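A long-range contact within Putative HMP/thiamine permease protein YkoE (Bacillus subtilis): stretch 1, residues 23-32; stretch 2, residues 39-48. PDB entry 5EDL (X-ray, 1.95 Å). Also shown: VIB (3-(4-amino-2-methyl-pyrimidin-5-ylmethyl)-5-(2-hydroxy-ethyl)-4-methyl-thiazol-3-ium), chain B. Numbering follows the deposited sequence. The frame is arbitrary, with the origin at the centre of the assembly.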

# COMPACT_ATOMS: atom_id res chain seq x y z
N LEU A 23 -12.02 8.45 -1.80
CA LEU A 23 -13.23 7.84 -2.33
C LEU A 23 -13.61 6.60 -1.52
O LEU A 23 -14.76 6.45 -1.11
N PHE A 24 -12.63 5.74 -1.27
CA PHE A 24 -12.88 4.52 -0.50
C PHE A 24 -13.19 4.81 0.95
O PHE A 24 -13.95 4.07 1.59
N THR A 25 -12.63 5.89 1.49
CA THR A 25 -12.96 6.29 2.84
C THR A 25 -14.45 6.64 2.94
O THR A 25 -15.13 6.25 3.90
N HIS A 26 -14.94 7.37 1.94
CA HIS A 26 -16.36 7.73 1.92
C HIS A 26 -17.24 6.46 1.89
O HIS A 26 -18.18 6.34 2.67
N PHE A 27 -16.90 5.51 1.00
CA PHE A 27 -17.53 4.18 0.98
C PHE A 27 -17.51 3.49 2.35
O PHE A 27 -18.51 2.94 2.80
N GLY A 28 -16.34 3.50 2.98
CA GLY A 28 -16.16 2.84 4.26
C GLY A 28 -17.04 3.42 5.35
O GLY A 28 -17.57 2.67 6.16
N ASN A 29 -17.17 4.74 5.37
CA ASN A 29 -18.05 5.39 6.35
C ASN A 29 -19.51 4.96 6.15
O ASN A 29 -20.21 4.67 7.12
N VAL A 30 -19.95 4.93 4.90
CA VAL A 30 -21.32 4.55 4.62
C VAL A 30 -21.53 3.09 5.01
O VAL A 30 -22.54 2.75 5.65
N LEU A 31 -20.56 2.25 4.68
CA LEU A 31 -20.61 0.84 5.01
C LEU A 31 -20.64 0.60 6.53
O LEU A 31 -21.48 -0.15 7.01
N ALA A 32 -19.73 1.23 7.26
CA ALA A 32 -19.68 1.16 8.72
C ALA A 32 -21.01 1.56 9.36
O ALA A 32 -21.52 0.88 10.26
N ALA A 39 -17.94 -4.45 7.73
CA ALA A 39 -18.33 -4.19 6.35
C ALA A 39 -17.23 -3.52 5.50
O ALA A 39 -17.21 -3.70 4.28
N TYR A 40 -16.33 -2.74 6.10
CA TYR A 40 -15.25 -2.17 5.29
C TYR A 40 -13.96 -3.00 5.31
O TYR A 40 -12.99 -2.66 4.64
N GLU A 41 -13.95 -4.08 6.08
CA GLU A 41 -12.72 -4.86 6.17
C GLU A 41 -12.27 -5.46 4.81
O GLU A 41 -11.09 -5.47 4.51
N PRO A 42 -13.22 -5.95 3.99
CA PRO A 42 -12.83 -6.51 2.69
C PRO A 42 -12.08 -5.54 1.77
O PRO A 42 -11.26 -5.99 0.96
N ILE A 43 -12.35 -4.24 1.89
CA ILE A 43 -11.70 -3.27 1.01
C ILE A 43 -10.49 -2.61 1.68
O ILE A 43 -9.85 -1.76 1.08
N TYR A 44 -10.18 -3.02 2.91
CA TYR A 44 -9.21 -2.28 3.72
C TYR A 44 -7.83 -2.16 3.05
O TYR A 44 -7.19 -1.11 3.12
N GLY A 45 -7.39 -3.23 2.39
CA GLY A 45 -6.06 -3.25 1.81
C GLY A 45 -5.81 -2.18 0.75
O GLY A 45 -4.65 -1.86 0.45
N ILE A 46 -6.88 -1.61 0.18
CA ILE A 46 -6.71 -0.54 -0.78
C ILE A 46 -5.98 0.64 -0.15
O ILE A 46 -5.21 1.33 -0.82
N TRP A 47 -6.20 0.88 1.15
CA TRP A 47 -5.55 2.01 1.82
C TRP A 47 -4.06 1.80 2.06
O TRP A 47 -3.39 2.71 2.56
N PHE A 48 -3.55 0.61 1.72
CA PHE A 48 -2.11 0.33 1.83
C PHE A 48 -1.38 0.28 0.47
O PHE A 48 -0.15 0.14 0.43

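The first stretch is one length of helix. Phe24, Phe27 and Leu31 point their CB toward the second stretch, but the end of Phe27 leads away, so Phe24 and Leu31 make the contact, with Gly28 between them. Phe24 has the largest share. Its chi1 in the m well (-85°) lays the ring against two isoleucines. Ile46 CG2 sits over one face, 4.1 Å from the centroid of the Phe24 ring and 26° off the ring normal, a CH-pi contact; Ile43 CD1 approaches the edge, 3.8 Å from Phe24 CD1. A flat aromatic ring suits this place because it offers one isoleucine a broad face and the other an apolar rim. Ile43 (chi1 p, chi2 t) is extended so that CD1 leads toward the helix, and Ile43 CD1 also lies 4.5 Å from Leu31 CD1, so it touches both Phe24 and Leu31. Ile46, CB toward the helix, has chi1 t and chi2 p, with CG2 set over the Phe24 ring.

Leu31, with chi1 m and chi2 t, covers the other end. Leu31 CB packs 3.9 Å from Ala39 CB, and Leu31 CD1 lies 3.7 Å from Ala39 O. The small methyl of Ala39 also points toward the helix, and the backbones come close here, with Leu31 CA 5.7 Å from Ala39 CA.

The approach is tighter still where Gly28 CA lies 5.2 Å from Tyr40 CA. A CB on Gly28 would point toward the second stretch and lie only 3.4 Å from Trp47 CH2, so the bare backbone leaves room for the indole. Tyr40, chi1 p, brings the edge of its ring to the helix: Tyr40 CD2 is 3.7 Å from Gly28 O and Tyr40 CE2 is 3.9 Å from Ala32 CB. Trp47, chi1 m, starts sideways, but its end comes nearer, placing Trp47 CZ2 3.4 Å from Phe24 O.

No clear hydrogen bond crosses between the stretches, and the packing is chiefly apolar. Thr25 OG1 lies 3.3 Å from Trp47 NE1; OG1 is hydrogen-bonded elsewhere in the structure, and NE1 to a residue flanking the stretches.

The bound thiamine, VIB, in keeping with a putative HMP/thiamine permease, touches Tyr40 and Trp47, which also pack against the helix. VIB C6A lies over one face of Trp47, 3.4 Å from Trp47 NE1, and VIB CM4 over one face of Tyr40; VIB C6A is also 3.1 Å from Thr25 OG1. Tyr44 points away from the helix and serves the ligand instead: Tyr44 OH donates a hydrogen bond to VIB O1 (2.7 Å) and accepts a weak one from VIB N4A (3.1 Å). A tyrosine suits this position because one hydroxyl can both give and receive.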

# COMPACT_ATOMS: atom_id res chain seq x y z
CB LEU A 23 -13.03 7.48 -3.81
CG LEU A 23 -14.02 6.48 -4.42
CD1 LEU A 23 -15.45 6.97 -4.32
CD2 LEU A 23 -13.66 6.20 -5.89
CB PHE A 24 -11.69 3.57 -0.61
CG PHE A 24 -11.74 2.70 -1.82
CD1 PHE A 24 -12.34 1.45 -1.77
CD2 PHE A 24 -11.23 3.13 -3.03
CE1 PHE A 24 -12.41 0.65 -2.88
CE2 PHE A 24 -11.30 2.33 -4.14
CZ PHE A 24 -11.90 1.09 -4.07
CB THR A 25 -12.11 7.47 3.30
OG1 THR A 25 -10.80 6.99 3.62
CG2 THR A 25 -12.72 8.14 4.54
CB HIS A 26 -16.66 8.64 0.73
CG HIS A 26 -16.35 10.09 1.01
ND1 HIS A 26 -17.02 10.81 1.97
CD2 HIS A 26 -15.45 10.93 0.45
CE1 HIS A 26 -16.53 12.05 2.00
NE2 HIS A 26 -15.58 12.14 1.08
CB PHE A 27 -16.81 3.24 -0.00
CG PHE A 27 -16.97 3.62 -1.45
CD1 PHE A 27 -17.96 4.49 -1.86
CD2 PHE A 27 -16.11 3.08 -2.40
CE1 PHE A 27 -18.10 4.83 -3.20
CE2 PHE A 27 -16.24 3.41 -3.75
CZ PHE A 27 -17.24 4.29 -4.15
CB ASN A 29 -17.93 6.91 6.26
CG ASN A 29 -16.63 7.43 6.84
OD1 ASN A 29 -16.03 6.80 7.70
ND2 ASN A 29 -16.19 8.60 6.37
CB VAL A 30 -21.68 4.77 3.13
CG1 VAL A 30 -23.05 4.19 2.83
CG2 VAL A 30 -21.66 6.27 2.79
CB LEU A 31 -19.42 0.09 4.38
CG LEU A 31 -19.55 -0.20 2.88
CD1 LEU A 31 -18.25 -0.74 2.29
CD2 LEU A 31 -20.71 -1.18 2.62
CB ALA A 32 -18.57 2.03 9.26
CB ALA A 39 -19.60 -3.35 6.31
CB TYR A 40 -14.94 -0.72 5.69
CG TYR A 40 -14.56 -0.51 7.14
CD1 TYR A 40 -13.45 -1.15 7.71
CD2 TYR A 40 -15.27 0.38 7.93
CE1 TYR A 40 -13.10 -0.93 9.03
CE2 TYR A 40 -14.93 0.60 9.25
CZ TYR A 40 -13.85 -0.05 9.80
OH TYR A 40 -13.54 0.18 11.11
CB GLU A 41 -12.87 -5.96 7.23
CG GLU A 41 -12.98 -5.41 8.66
CD GLU A 41 -11.69 -4.75 9.17
OE1 GLU A 41 -10.68 -4.72 8.43
OE2 GLU A 41 -11.68 -4.27 10.32
CB PRO A 42 -14.18 -6.91 2.07
CG PRO A 42 -15.01 -7.27 3.25
CD PRO A 42 -14.64 -6.20 4.28
CB ILE A 43 -12.66 -2.14 0.55
CG1 ILE A 43 -13.06 -1.24 1.73
CG2 ILE A 43 -13.87 -2.72 -0.20
CD1 ILE A 43 -13.94 -0.06 1.37
CB TYR A 44 -9.04 -2.91 5.11
CG TYR A 44 -8.81 -1.86 6.18
CD1 TYR A 44 -7.60 -1.18 6.27
CD2 TYR A 44 -9.83 -1.51 7.08
CE1 TYR A 44 -7.39 -0.20 7.23
CE2 TYR A 44 -9.63 -0.52 8.05
CZ TYR A 44 -8.41 0.13 8.11
OH TYR A 44 -8.21 1.11 9.05
CB ILE A 46 -8.06 -0.03 -1.36
CG1 ILE A 46 -7.84 0.67 -2.70
CG2 ILE A 46 -8.72 0.94 -0.40
CD1 ILE A 46 -7.34 -0.27 -3.81
CB TRP A 47 -6.25 2.34 3.15
CG TRP A 47 -7.62 2.94 2.94
CD1 TRP A 47 -7.93 4.09 2.27
CD2 TRP A 47 -8.86 2.42 3.43
NE1 TRP A 47 -9.30 4.31 2.29
CE2 TRP A 47 -9.89 3.29 3.00
CE3 TRP A 47 -9.21 1.29 4.19
CZ2 TRP A 47 -11.23 3.07 3.31
CZ3 TRP A 47 -10.54 1.07 4.48
CH2 TRP A 47 -11.54 1.95 4.04
CB PHE A 48 -1.81 -1.01 2.51
CG PHE A 48 -2.66 -1.32 3.71
CD1 PHE A 48 -3.10 -0.32 4.56
CD2 PHE A 48 -3.01 -2.63 3.98
CE1 PHE A 48 -3.89 -0.64 5.67
CE2 PHE A 48 -3.79 -2.96 5.07
CZ PHE A 48 -4.23 -1.96 5.93
CM2 VIB B . -4.58 6.49 4.44
N4A VIB B . -6.99 3.02 6.91
CM4 VIB B . -11.75 2.50 7.57
O1 VIB B . -10.28 1.07 10.85
C7 VIB B . -10.74 2.15 11.64
C6 VIB B . -11.67 2.99 10.80
C2 VIB B . -9.18 5.21 8.67
S1 VIB B . -9.76 4.81 10.07
C5 VIB B . -10.82 3.72 9.77
C4 VIB B . -10.86 3.47 8.35
N3 VIB B . -9.82 4.42 7.66
C7A VIB B . -9.66 4.43 6.21
C4A VIB B . -7.01 4.24 6.12
N3A VIB B . -5.87 4.78 5.67
C2A VIB B . -5.91 5.92 4.93
N1A VIB B . -7.12 6.51 4.64
C6A VIB B . -8.28 5.98 5.09
C5A VIB B . -8.21 4.82 5.84